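Local structure of electron transfer flavoprotein, beta subunit (Thermotoga maritima, 7KOE) at residues R28-L36 / T245-G253. The protein binds flavin-adenine dinucleotide and, as the beta subunit of an electron transfer flavoprotein, probably takes part in electron transfer. Residues are numbered along the deposited sequence; the frame is centred on the assembly and turned at random.
Sequences RIDRKTNNL and TNIPPARKG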
ATOM      1  N   ARG A  28       2.525 -27.069   7.348  1.00 31.94           N
ATOM      2  CA  ARG A  28       3.759 -26.855   8.075  1.00 31.94           C
ATOM      3  C   ARG A  28       3.734 -25.483   8.728  1.00 31.94           C
ATOM      4  O   ARG A  28       2.871 -24.650   8.447  1.00 31.94           O
ATOM      5  CB  ARG A  28       4.971 -26.988   7.151  1.00 31.94           C
ATOM      6  CG  ARG A  28       5.179 -25.782   6.283  1.00 31.94           C
ATOM      7  CD  ARG A  28       6.000 -26.087   5.062  1.00 31.94           C
ATOM      8  NE  ARG A  28       6.080 -24.927   4.187  1.00 31.94           N
ATOM      9  CZ  ARG A  28       5.180 -24.638   3.256  1.00 31.94           C
ATOM     10  NH1 ARG A  28       4.130 -25.426   3.079  1.00 31.94           N
ATOM     11  NH2 ARG A  28       5.326 -23.559   2.499  1.00 31.94           N
ATOM     12  N   ILE A  29       4.699 -25.257   9.609  1.00 47.35           N
ATOM     13  CA  ILE A  29       4.804 -24.022  10.370  1.00 47.35           C
ATOM     14  C   ILE A  29       5.758 -23.095   9.635  1.00 47.35           C
ATOM     15  O   ILE A  29       6.911 -23.458   9.370  1.00 47.35           O
ATOM     16  CB  ILE A  29       5.282 -24.289  11.806  1.00 47.35           C
ATOM     17  CG1 ILE A  29       4.151 -24.875  12.646  1.00 47.35           C
ATOM     18  CG2 ILE A  29       5.799 -23.019  12.453  1.00 47.35           C
ATOM     19  CD1 ILE A  29       4.571 -25.250  14.044  1.00 47.35           C
ATOM     20  N   ASP A  30       5.275 -21.910   9.288  1.00 59.01           N
ATOM     21  CA  ASP A  30       6.111 -20.842   8.764  1.00 59.01           C
ATOM     22  C   ASP A  30       6.416 -19.886   9.908  1.00 59.01           C
ATOM     23  O   ASP A  30       5.504 -19.249  10.445  1.00 59.01           O
ATOM     24  CB  ASP A  30       5.415 -20.116   7.615  1.00 59.01           C
ATOM     25  CG  ASP A  30       6.348 -19.201   6.854  1.00 59.01           C
ATOM     26  OD1 ASP A  30       7.580 -19.373   6.969  1.00 59.01           O
ATOM     27  OD2 ASP A  30       5.848 -18.308   6.137  1.00 59.01           O
ATOM     28  N   ARG A  31       7.693 -19.796  10.286  1.00 59.13           N
ATOM     29  CA  ARG A  31       8.075 -19.017  11.457  1.00 59.13           C
ATOM     30  C   ARG A  31       7.978 -17.516  11.226  1.00 59.13           C
ATOM     31  O   ARG A  31       7.791 -16.768  12.191  1.00 59.13           O
ATOM     32  CB  ARG A  31       9.500 -19.374  11.881  1.00 59.13           C
ATOM     33  CG  ARG A  31       9.627 -20.710  12.586  1.00 59.13           C
ATOM     34  CD  ARG A  31       8.852 -20.727  13.890  1.00 59.13           C
ATOM     35  NE  ARG A  31       8.712 -22.082  14.410  1.00 59.13           N
ATOM     36  CZ  ARG A  31       7.941 -22.407  15.441  1.00 59.13           C
ATOM     37  NH1 ARG A  31       7.242 -21.472  16.065  1.00 59.13           N
ATOM     38  NH2 ARG A  31       7.869 -23.665  15.846  1.00 59.13           N
ATOM     39  N   LYS A  32       8.090 -17.057   9.979  1.00 66.50           N
ATOM     40  CA  LYS A  32       8.199 -15.623   9.741  1.00 66.50           C
ATOM     41  C   LYS A  32       6.833 -14.952   9.718  1.00 66.50           C
ATOM     42  O   LYS A  32       6.707 -13.781  10.096  1.00 66.50           O
ATOM     43  CB  LYS A  32       8.972 -15.371   8.447  1.00 66.50           C
ATOM     44  CG  LYS A  32      10.410 -15.930   8.441  1.00 66.50           C
ATOM     45  CD  LYS A  32      11.373 -15.134   9.340  1.00 66.50           C
ATOM     46  CE  LYS A  32      11.667 -15.812  10.689  1.00 66.50           C
ATOM     47  NZ  LYS A  32      12.630 -15.031  11.512  1.00 66.50           N
ATOM     48  N   THR A  33       5.802 -15.666   9.288  1.00 63.07           N
ATOM     49  CA  THR A  33       4.450 -15.168   9.477  1.00 63.07           C
ATOM     50  C   THR A  33       3.815 -15.676  10.762  1.00 63.07           C
ATOM     51  O   THR A  33       2.750 -15.172  11.137  1.00 63.07           O
ATOM     52  CB  THR A  33       3.562 -15.539   8.289  1.00 63.07           C
ATOM     53  OG1 THR A  33       2.274 -14.936   8.458  1.00 63.07           O
ATOM     54  CG2 THR A  33       3.397 -17.039   8.190  1.00 63.07           C
ATOM     55  N   ASN A  34       4.465 -16.636  11.438  1.00 60.95           N
ATOM     56  CA  ASN A  34       3.990 -17.259  12.680  1.00 60.95           C
ATOM     57  C   ASN A  34       2.585 -17.835  12.525  1.00 60.95           C
ATOM     58  O   ASN A  34       1.684 -17.566  13.320  1.00 60.95           O
ATOM     59  CB  ASN A  34       4.060 -16.287  13.863  1.00 60.95           C
ATOM     60  CG  ASN A  34       5.460 -16.147  14.422  1.00 60.95           C
ATOM     61  OD1 ASN A  34       6.178 -15.203  14.098  1.00 60.95           O
ATOM     62  ND2 ASN A  34       5.856 -17.093  15.264  1.00 60.95           N
ATOM     63  N   ASN A  35       2.401 -18.636  11.478  1.00 52.37           N
ATOM     64  CA  ASN A  35       1.105 -19.236  11.203  1.00 52.37           C
ATOM     65  C   ASN A  35       1.310 -20.557  10.482  1.00 52.37           C
ATOM     66  O   ASN A  35       2.409 -20.879  10.027  1.00 52.37           O
ATOM     67  CB  ASN A  35       0.220 -18.298  10.378  1.00 52.37           C
ATOM     68  CG  ASN A  35      -1.241 -18.401  10.756  1.00 52.37           C
ATOM     69  OD1 ASN A  35      -1.685 -19.420  11.279  1.00 52.37           O
ATOM     70  ND2 ASN A  35      -1.996 -17.342  10.493  1.00 52.37           N
ATOM     71  N   LEU A  36       0.230 -21.328  10.392  1.00 41.33           N
ATOM     72  CA  LEU A  36       0.217 -22.528   9.569  1.00 41.33           C
ATOM     73  C   LEU A  36      -0.020 -22.137   8.119  1.00 41.33           C
ATOM     74  O   LEU A  36      -1.030 -21.501   7.800  1.00 41.33           O
ATOM     75  CB  LEU A  36      -0.865 -23.499  10.027  1.00 41.33           C
ATOM     76  CG  LEU A  36      -0.620 -24.345  11.267  1.00 41.33           C
ATOM     77  CD1 LEU A  36      -1.741 -25.346  11.403  1.00 41.33           C
ATOM     78  CD2 LEU A  36       0.705 -25.046  11.150  1.00 41.33           C
ATOM     79  N   THR A 245      -6.209 -19.686  18.469  1.00 49.42           N
ATOM     80  CA  THR A 245      -5.264 -20.678  17.985  1.00 49.42           C
ATOM     81  C   THR A 245      -3.925 -20.000  17.741  1.00 49.42           C
ATOM     82  O   THR A 245      -3.857 -18.952  17.095  1.00 49.42           O
ATOM     83  CB  THR A 245      -5.755 -21.342  16.700  1.00 49.42           C
ATOM     84  OG1 THR A 245      -5.648 -20.418  15.613  1.00 49.42           O
ATOM     85  CG2 THR A 245      -7.202 -21.774  16.845  1.00 49.42           C
ATOM     86  N   ASN A 246      -2.862 -20.605  18.260  1.00 47.20           N
ATOM     87  CA  ASN A 246      -1.535 -20.022  18.172  1.00 47.20           C
ATOM     88  C   ASN A 246      -0.530 -21.145  17.974  1.00 47.20           C
ATOM     89  O   ASN A 246      -0.651 -22.205  18.590  1.00 47.20           O
ATOM     90  CB  ASN A 246      -1.210 -19.209  19.430  1.00 47.20           C
ATOM     91  CG  ASN A 246       0.261 -18.890  19.557  1.00 47.20           C
ATOM     92  OD1 ASN A 246       0.784 -18.027  18.854  1.00 47.20           O
ATOM     93  ND2 ASN A 246       0.944 -19.592  20.453  1.00 47.20           N
ATOM     94  N   ILE A 247       0.447 -20.912  17.104  1.00 50.11           N
ATOM     95  CA  ILE A 247       1.476 -21.904  16.808  1.00 50.11           C
ATOM     96  C   ILE A 247       2.408 -22.000  18.012  1.00 50.11           C
ATOM     97  O   ILE A 247       2.460 -21.060  18.819  1.00 50.11           O
ATOM     98  CB  ILE A 247       2.225 -21.548  15.511  1.00 50.11           C
ATOM     99  CG1 ILE A 247       3.292 -20.483  15.754  1.00 50.11           C
ATOM    100  CG2 ILE A 247       1.247 -21.073  14.465  1.00 50.11           C
ATOM    101  CD1 ILE A 247       4.311 -20.403  14.669  1.00 50.11           C
ATOM    102  N   PRO A 248       3.136 -23.126  18.187  1.00 53.58           N
ATOM    103  CA  PRO A 248       4.057 -23.299  19.315  1.00 53.58           C
ATOM    104  C   PRO A 248       5.333 -22.465  19.133  1.00 53.58           C
ATOM    105  O   PRO A 248       5.413 -21.722  18.171  1.00 53.58           O
ATOM    106  CB  PRO A 248       4.420 -24.792  19.282  1.00 53.58           C
ATOM    107  CG  PRO A 248       3.435 -25.415  18.312  1.00 53.58           C
ATOM    108  CD  PRO A 248       3.093 -24.311  17.334  1.00 53.58           C
ATOM    109  N   PRO A 249       6.331 -22.575  20.039  1.00 58.22           N
ATOM    110  CA  PRO A 249       7.579 -21.816  19.926  1.00 58.22           C
ATOM    111  C   PRO A 249       8.615 -22.551  19.063  1.00 58.22           C
ATOM    112  O   PRO A 249       8.285 -23.581  18.501  1.00 58.22           O
ATOM    113  CB  PRO A 249       8.056 -21.773  21.383  1.00 58.22           C
ATOM    114  CG  PRO A 249       7.610 -23.105  21.946  1.00 58.22           C
ATOM    115  CD  PRO A 249       6.307 -23.421  21.236  1.00 58.22           C
ATOM    116  N   ALA A 250       9.834 -22.008  18.988  1.00 60.89           N
ATOM    117  CA  ALA A 250      10.921 -22.622  18.189  1.00 60.89           C
ATOM    118  C   ALA A 250      11.767 -23.535  19.084  1.00 60.89           C
ATOM    119  O   ALA A 250      12.996 -23.331  19.145  1.00 60.89           O
ATOM    120  CB  ALA A 250      11.760 -21.544  17.548  1.00 60.89           C
ATOM    121  N   ARG A 251      11.122 -24.501  19.748  1.00 57.97           N
ATOM    122  CA  ARG A 251      11.824 -25.456  20.649  1.00 57.97           C
ATOM    123  C   ARG A 251      12.709 -24.677  21.628  1.00 57.97           C
ATOM    124  O   ARG A 251      12.197 -23.739  22.271  1.00 57.97           O
ATOM    125  CB  ARG A 251      12.648 -26.457  19.832  1.00 57.97           C
ATOM    126  CG  ARG A 251      12.149 -27.892  19.921  1.00 57.97           C
ATOM    127  CD  ARG A 251      13.252 -28.864  20.296  1.00 57.97           C
ATOM    128  NE  ARG A 251      12.913 -29.665  21.462  1.00 57.97           N
ATOM    129  CZ  ARG A 251      11.761 -30.304  21.627  1.00 57.97           C
ATOM    130  NH1 ARG A 251      10.828 -30.238  20.692  1.00 57.97           N
ATOM    131  NH2 ARG A 251      11.545 -31.008  22.723  1.00 57.97           N
ATOM    132  N   LYS A 252      13.987 -25.057  21.728  1.00 66.90           N
ATOM    133  CA  LYS A 252      14.946 -24.380  22.642  1.00 66.90           C
ATOM    134  C   LYS A 252      16.376 -24.771  22.250  1.00 66.90           C
ATOM    135  O   LYS A 252      16.694 -25.976  22.299  1.00 66.90           O
ATOM    136  CB  LYS A 252      14.651 -24.756  24.097  1.00 66.90           C
ATOM    137  CG  LYS A 252      14.589 -23.588  25.073  1.00 66.90           C
ATOM    138  CD  LYS A 252      13.562 -23.777  26.170  1.00 66.90           C
ATOM    139  CE  LYS A 252      12.837 -25.102  26.081  1.00 66.90           C
ATOM    140  NZ  LYS A 252      11.993 -25.186  24.866  1.00 66.90           N
ATOM    141  N   GLY A 253      17.197 -23.783  21.878  1.00 67.04           N
ATOM    142  CA  GLY A 253      18.595 -24.036  21.478  1.00 67.04           C
ATOM    143  C   GLY A 253      19.345 -24.837  22.529  1.00 67.04           C
ATOM    144  O   GLY A 253      19.323 -24.431  23.707  1.00 67.04           O
TER
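Arg-31 NH1 donates to the backbone O of Pro-248 at 2.8 Å, a nearly straight bond (165° at the hydrogen) that runs within the guanidinium plane but meets the carbonyl from above its own plane. The neighbouring carbonyl also lies close, with Pro-249 O 2.7 Å from Arg-31 NH2, set obliquely to the guanidinium. Its two faces are used at their rims: Ile-29 CG2 sits over one and the backbone N of Ala-250 over the opposite one. The arginine chain bends at CB-CG (chi2 -63°), which turns the group past Ile-29 toward Pro-248 and Pro-249. Ile-247 carries the apolar part of the contact, and more of it is covered than of any other residue. Ile-247 CD1 touches Ile-29 CG2 at 3.7 Å and reaches Asn-34 ND2 at the same distance, the amide side chain crossing it at about a right angle, while Ile-247 CG2 rests on CA of Asn-35 (3.7 Å). With CG1 held between the backbone N and the carbonyl carbon (chi1 80°), the longer branch is sent toward Arg-31 and Asn-34. Ile-29 CD1 meets the ring of Pro-248 at CD, 3.7 Å away. Asn-34 and Asn-35 both lie opposite Asp-30, a G1 beta bulge that closes the 28-30/35-37 hairpin. Asn-146 of the neighbouring electron transfer flavoprotein chain packs on Ile-29, Leu-36 and Pro-248, and Thr-245 and Asn-246 continue a beta sheet into that chain. A leucine in place of Arg-31 has no N-H to offer, and the 248-250 backbone would probably be less firmly tied to the hairpin. Pro-248 and Pro-249 offer only carbonyl acceptors; Arg-31 supplies a donor to Pro-248 O, while isoleucine packing fastens the linker's start to the hairpin, at the subunit interface.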